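Local coordinates for protein transcriptional regulator, putative, Mar family (Thermotoga maritima, PDB 2ETH) that probably binds DNA and regulates transcription as a MarR-type winged-helix protein, assembled as a dimer of two identical subunits, at residues A[32-37]-A[116-121]; A[48-53]-A[102-107]. All coordinates share one frame; numbering follows the deposited sequence.

Contact 1: A[32-37]-A[116-121]; sequences YLPSNE and LSNFES
The carboxamide of Asn118 presents one flat face to Pro34: the proline carbonyl stands above its nitrogen end, while the ring carbon CB covers the carbon and oxygen. In the MarR-type winged-helix fold, this places the loop between helices 15-30 and 37-41 against the long helix 106-127. The proline is the nearest point along the loop, its CA 5.4 Å from the CA of Asn118. Pro34 CB lies 3.4 Å from Asn118 OD1, a van der Waals contact made from above the amide plane. Pro34 O comes within 2.9 Å of Asn118 ND2, yet the pair is not a hydrogen bond, because the oxygen sits over the amide plane and the N-H bonds do not aim at it. A second flat group, the Asn118-Phe119 peptide, is covered by a methyl: Leu33 CD1 rests over its plane, 3.3 Å from Asn118 O. Leu33 reaches it with CG anti to its backbone N (chi1 -175°). One helical turn after Asn118, Ser121 OG flanks the proline ring at 3.8 Å from Pro34 CD. Asn118 holds CG beside its own backbone N (chi1 -65°), which sends the amide outward beneath the loop. An alanine here would probably loosen the loop's seat, since the surface under Pro34 and the polar link through ND2 would both be lost. At the loop's end, Asn36 is an N-cap, its OD1 accepting from Glu38 N at the start of helix 37-41. On the same stretch of helix 106-127, Phe119 points away from the loop and stacks on Phe19 of the second subunit. The one polar tie is indirect: a water accepts from Asn118 ND2 at 3.3 Å and donates to Ser35 O at 3.1 Å.

Contact 2: A[48-53]-A[102-107]; sequences YAFLYV and VVLTEK
Phe50 and Val53 each set one branch anti to the backbone N, Phe50 CG (chi1 175°) and Val53 CG1, so that two positions three residues apart on helix 44-56 reach the same leucine. Leu104 answers with a chi1 of -96°, well off the staggered value, which carries its CD1 methyl toward both. There the contact is tightest: Leu104 CD1 is 3.5 Å from Val53 CG1, the two side chains sliding past each other in opposite directions. The same methyl is 3.9 Å from Phe50 CE1, and here the side chains cross nearly at a right angle. Val53 CG1 also presses on the strand backbone, 3.6 Å from Val102 O. No hydrogen bond joins the two segments; the helix packs on the strand through apolar side chains, with one methyl also against a backbone carbonyl. Their axes run nearly perpendicular (80°) and approach to 9.0 Å. Thr105, just past the strand, is the N-cap of helix 106-127: its OG1 is hydrogen-bonded to Gly108 N in the first turn and to Gly86 O. The site belongs to the hydrophobic core of the winged helix: Val102 reaches Met61 and Ile64 of helix 61-67 and Val79 of helix 72-84, Phe50 also packs on Leu82 of helix 72-84, and Leu104 touches Val88 on the neighbouring antiparallel strand 88-92 of the wing.

Overall arrangement
From the N terminus, helix 15-30 leads into the 32-37 loop, which opens contact 1. The chain then forms helix 37-41 and enters helix 44-56, where contact 2 opens. Helices 61-67 and 72-84 follow, then strand 88-92 and strand 100-104, whose end, with the start of helix 106-127, closes contact 2 across 48 residues. Further along that helix, nearly three turns from its start, 116-121 closes contact 1 across 78 residues, so contact 2 is nested inside contact 1. The centres lie about 17 Å apart and the two do not touch. Both use helix 106-127: contact 1 fastens the inter-helix loop to its middle, contact 2 joins the wing strand leading into it to helix 44-56.

Contact 1: A[32-37]-A[116-121]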
loop_
_atom_site.group_PDB
_atom_site.type_symbol
_atom_site.label_atom_id
_atom_site.label_comp_id
_atom_site.label_asym_id
_atom_site.label_seq_id
_atom_site.Cartn_x
_atom_site.Cartn_y
_atom_site.Cartn_z
ATOM N N TYR A 32 5.155 -0.381 13.339
ATOM C CA TYR A 32 6.180 0.665 13.551
ATOM C C TYR A 32 5.720 2.070 13.134
ATOM O O TYR A 32 6.435 3.048 13.375
ATOM C CB TYR A 32 7.439 0.326 12.749
ATOM C CG TYR A 32 8.188 -0.922 13.175
ATOM C CD1 TYR A 32 8.447 -1.184 14.518
ATOM C CD2 TYR A 32 8.687 -1.813 12.223
ATOM C CE1 TYR A 32 9.141 -2.301 14.901
ATOM C CE2 TYR A 32 9.395 -2.934 12.596
ATOM C CZ TYR A 32 9.618 -3.175 13.940
ATOM O OH TYR A 32 10.316 -4.296 14.343
ATOM N N LEU A 33 4.527 2.144 12.528
ATOM C CA LEU A 33 3.997 3.336 11.862
ATOM C C LEU A 33 2.734 3.820 12.581
ATOM O O LEU A 33 1.679 3.193 12.487
ATOM C CB LEU A 33 3.654 2.985 10.406
ATOM C CG LEU A 33 3.180 4.050 9.397
ATOM C CD1 LEU A 33 4.316 4.947 8.962
ATOM C CD2 LEU A 33 2.542 3.388 8.163
ATOM N N PRO A 34 2.826 4.943 13.299
ATOM C CA PRO A 34 1.641 5.500 13.973
ATOM C C PRO A 34 0.398 5.618 13.053
ATOM O O PRO A 34 0.520 5.950 11.857
ATOM C CB PRO A 34 2.103 6.894 14.412
ATOM C CG PRO A 34 3.592 6.811 14.469
ATOM C CD PRO A 34 4.031 5.766 13.497
ATOM N N SER A 35 -0.782 5.368 13.617
ATOM C CA SER A 35 -2.023 5.363 12.838
ATOM C C SER A 35 -2.534 6.778 12.546
ATOM O O SER A 35 -1.960 7.768 13.012
ATOM C CB SER A 35 -3.093 4.525 13.547
ATOM O OG SER A 35 -3.655 5.203 14.669
ATOM N N ASN A 36 -3.617 6.846 11.763
ATOM C CA ASN A 36 -4.234 8.114 11.298
ATOM C C ASN A 36 -5.704 7.853 10.905
ATOM O O ASN A 36 -5.991 6.957 10.110
ATOM C CB ASN A 36 -3.373 8.720 10.135
ATOM C CG ASN A 36 -4.148 9.747 9.233
ATOM O OD1 ASN A 36 -5.019 10.504 9.713
ATOM N ND2 ASN A 36 -3.840 9.743 7.911
ATOM N N GLU A 37 -6.639 8.610 11.458
ATOM C CA GLU A 37 -8.071 8.312 11.227
ATOM C C GLU A 37 -8.560 8.588 9.787
ATOM O O GLU A 37 -9.523 7.950 9.331
ATOM C CB GLU A 37 -8.958 9.059 12.232
ATOM N N LEU A 116 3.822 12.189 6.848
ATOM C CA LEU A 116 5.259 12.351 6.712
ATOM C C LEU A 116 5.934 12.146 8.066
ATOM O O LEU A 116 6.943 11.469 8.162
ATOM C CB LEU A 116 5.582 13.719 6.139
ATOM C CG LEU A 116 7.043 14.021 5.865
ATOM C CD1 LEU A 116 7.772 12.787 5.218
ATOM C CD2 LEU A 116 7.150 15.345 4.987
ATOM N N SER A 117 5.295 12.647 9.121
ATOM C CA SER A 117 5.773 12.473 10.471
ATOM C C SER A 117 5.743 10.993 10.905
ATOM O O SER A 117 6.661 10.498 11.543
ATOM C CB SER A 117 4.920 13.317 11.393
ATOM O OG SER A 117 5.489 13.410 12.677
ATOM N N ASN A 118 4.685 10.283 10.544
ATOM C CA ASN A 118 4.585 8.871 10.869
ATOM C C ASN A 118 5.622 8.074 10.114
ATOM O O ASN A 118 6.171 7.127 10.644
ATOM C CB ASN A 118 3.185 8.353 10.549
ATOM C CG ASN A 118 2.128 8.981 11.417
ATOM O OD1 ASN A 118 2.440 9.653 12.397
ATOM N ND2 ASN A 118 0.859 8.748 11.077
ATOM N N PHE A 119 5.867 8.441 8.869
ATOM C CA PHE A 119 6.860 7.763 8.040
ATOM C C PHE A 119 8.280 7.940 8.620
ATOM O O PHE A 119 9.053 7.012 8.678
ATOM C CB PHE A 119 6.815 8.300 6.612
ATOM C CG PHE A 119 7.823 7.669 5.688
ATOM C CD1 PHE A 119 7.569 6.436 5.092
ATOM C CD2 PHE A 119 9.030 8.307 5.407
ATOM C CE1 PHE A 119 8.504 5.840 4.231
ATOM C CE2 PHE A 119 9.966 7.718 4.540
ATOM C CZ PHE A 119 9.693 6.482 3.954
ATOM N N GLU A 120 8.595 9.145 9.048
ATOM C CA GLU A 120 9.864 9.422 9.663
ATOM C C GLU A 120 10.113 8.598 10.939
ATOM O O GLU A 120 11.212 8.041 11.131
ATOM C CB GLU A 120 9.962 10.895 9.972
ATOM C CG GLU A 120 11.370 11.310 10.031
ATOM C CD GLU A 120 11.531 12.772 10.266
ATOM O OE1 GLU A 120 10.475 13.473 10.399
ATOM O OE2 GLU A 120 12.719 13.199 10.327
ATOM N N SER A 121 9.098 8.539 11.785
ATOM C CA SER A 121 9.038 7.627 12.916
ATOM C C SER A 121 9.277 6.123 12.586
ATOM O O SER A 121 10.113 5.473 13.203
ATOM C CB SER A 121 7.680 7.797 13.593
ATOM O OG SER A 121 7.519 6.826 14.594
HETATM O O HOH W 1 -1.433 10.739 12.337
#

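Contact 2: A[48-53]-A[102-107]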
loop_
_atom_site.group_PDB
_atom_site.type_symbol
_atom_site.label_atom_id
_atom_site.label_comp_id
_atom_site.label_asym_id
_atom_site.label_seq_id
_atom_site.Cartn_x
_atom_site.Cartn_y
_atom_site.Cartn_z
ATOM N N TYR A 48 -3.700 7.081 -3.181
ATOM C CA TYR A 48 -2.652 7.094 -4.188
ATOM C C TYR A 48 -2.631 8.444 -4.912
ATOM O O TYR A 48 -1.552 9.081 -5.073
ATOM C CB TYR A 48 -2.920 5.903 -5.154
ATOM C CG TYR A 48 -1.767 5.501 -6.034
ATOM C CD1 TYR A 48 -0.452 5.555 -5.573
ATOM C CD2 TYR A 48 -1.976 5.078 -7.342
ATOM C CE1 TYR A 48 0.631 5.192 -6.385
ATOM C CE2 TYR A 48 -0.875 4.706 -8.163
ATOM C CZ TYR A 48 0.409 4.781 -7.647
ATOM O OH TYR A 48 1.477 4.455 -8.405
ATOM N N ALA A 49 -3.811 8.926 -5.307
ATOM C CA ALA A 49 -3.906 10.245 -5.957
ATOM C C ALA A 49 -3.559 11.392 -4.983
ATOM O O ALA A 49 -2.918 12.360 -5.371
ATOM C CB ALA A 49 -5.265 10.457 -6.597
ATOM N N PHE A 50 -3.967 11.270 -3.726
ATOM C CA PHE A 50 -3.673 12.278 -2.699
ATOM C C PHE A 50 -2.165 12.397 -2.507
ATOM O O PHE A 50 -1.638 13.477 -2.622
ATOM C CB PHE A 50 -4.369 11.966 -1.347
ATOM C CG PHE A 50 -3.990 12.924 -0.221
ATOM C CD1 PHE A 50 -4.465 14.249 -0.209
ATOM C CD2 PHE A 50 -3.122 12.518 0.803
ATOM C CE1 PHE A 50 -4.091 15.121 0.820
ATOM C CE2 PHE A 50 -2.753 13.389 1.822
ATOM C CZ PHE A 50 -3.245 14.675 1.850
ATOM N N LEU A 51 -1.471 11.277 -2.283
ATOM C CA LEU A 51 0.012 11.293 -2.125
ATOM C C LEU A 51 0.760 11.786 -3.354
ATOM O O LEU A 51 1.751 12.543 -3.245
ATOM C CB LEU A 51 0.528 9.924 -1.727
ATOM C CG LEU A 51 0.130 9.442 -0.320
ATOM C CD1 LEU A 51 0.471 7.944 -0.163
ATOM C CD2 LEU A 51 0.837 10.310 0.749
ATOM N N TYR A 52 0.294 11.399 -4.523
ATOM C CA TYR A 52 0.908 11.878 -5.749
ATOM C C TYR A 52 0.930 13.390 -5.730
ATOM O O TYR A 52 1.987 13.980 -5.875
ATOM C CB TYR A 52 0.162 11.332 -6.966
ATOM C CG TYR A 52 0.705 11.775 -8.297
ATOM C CD1 TYR A 52 2.063 11.682 -8.563
ATOM C CD2 TYR A 52 -0.136 12.272 -9.297
ATOM C CE1 TYR A 52 2.593 12.072 -9.794
ATOM C CE2 TYR A 52 0.378 12.657 -10.521
ATOM C CZ TYR A 52 1.774 12.551 -10.754
ATOM O OH TYR A 52 2.381 12.959 -11.931
ATOM N N VAL A 53 -0.210 14.031 -5.496
ATOM C CA VAL A 53 -0.236 15.507 -5.371
ATOM C C VAL A 53 0.504 16.049 -4.144
ATOM O O VAL A 53 1.171 17.077 -4.232
ATOM C CB VAL A 53 -1.743 16.104 -5.434
ATOM C CG1 VAL A 53 -1.769 17.645 -5.154
ATOM C CG2 VAL A 53 -2.369 15.789 -6.784
ATOM N N VAL A 102 -5.272 20.314 -9.391
ATOM C CA VAL A 102 -5.636 19.846 -8.087
ATOM C C VAL A 102 -4.486 20.295 -7.138
ATOM O O VAL A 102 -3.318 20.028 -7.371
ATOM C CB VAL A 102 -5.878 18.299 -8.086
ATOM C CG1 VAL A 102 -6.500 17.845 -6.797
ATOM C CG2 VAL A 102 -6.791 17.877 -9.209
ATOM N N VAL A 103 -4.839 21.001 -6.085
ATOM C CA VAL A 103 -3.913 21.403 -5.063
ATOM C C VAL A 103 -4.483 20.932 -3.704
ATOM O O VAL A 103 -5.666 20.697 -3.556
ATOM C CB VAL A 103 -3.714 22.928 -5.085
ATOM C CG1 VAL A 103 -3.183 23.376 -6.460
ATOM C CG2 VAL A 103 -5.019 23.653 -4.731
ATOM N N LEU A 104 -3.617 20.819 -2.721
ATOM C CA LEU A 104 -4.004 20.455 -1.355
ATOM C C LEU A 104 -4.705 21.621 -0.658
ATOM O O LEU A 104 -4.361 22.773 -0.851
ATOM C CB LEU A 104 -2.748 20.015 -0.550
ATOM C CG LEU A 104 -2.424 18.505 -0.461
ATOM C CD1 LEU A 104 -2.667 17.694 -1.750
ATOM C CD2 LEU A 104 -1.009 18.266 0.086
ATOM N N THR A 105 -5.701 21.331 0.170
ATOM C CA THR A 105 -6.234 22.351 1.066
ATOM C C THR A 105 -5.290 22.545 2.227
ATOM O O THR A 105 -4.282 21.942 2.271
ATOM C CB THR A 105 -7.598 21.953 1.545
ATOM O OG1 THR A 105 -7.508 20.652 2.166
ATOM C CG2 THR A 105 -8.527 21.953 0.345
ATOM N N GLU A 106 -5.623 23.403 3.170
ATOM C CA GLU A 106 -4.877 23.508 4.399
ATOM C C GLU A 106 -4.899 22.220 5.164
ATOM O O GLU A 106 -3.879 21.816 5.740
ATOM C CB GLU A 106 -5.463 24.592 5.292
ATOM C CG GLU A 106 -4.621 24.804 6.557
ATOM C CD GLU A 106 -4.702 26.192 7.122
ATOM O OE1 GLU A 106 -5.388 27.050 6.530
ATOM O OE2 GLU A 106 -4.046 26.438 8.169
ATOM N N LYS A 107 -6.077 21.603 5.205
ATOM C CA LYS A 107 -6.275 20.350 5.898
ATOM C C LYS A 107 -5.559 19.220 5.191
ATOM O O LYS A 107 -5.177 18.242 5.828
ATOM C CB LYS A 107 -7.768 20.020 5.997
ATOM C CG LYS A 107 -8.082 18.636 6.501
ATOM C CD LYS A 107 -9.568 18.424 6.551
ATOM C CE LYS A 107 -9.947 16.974 6.770
ATOM N NZ LYS A 107 -11.425 16.911 6.962
#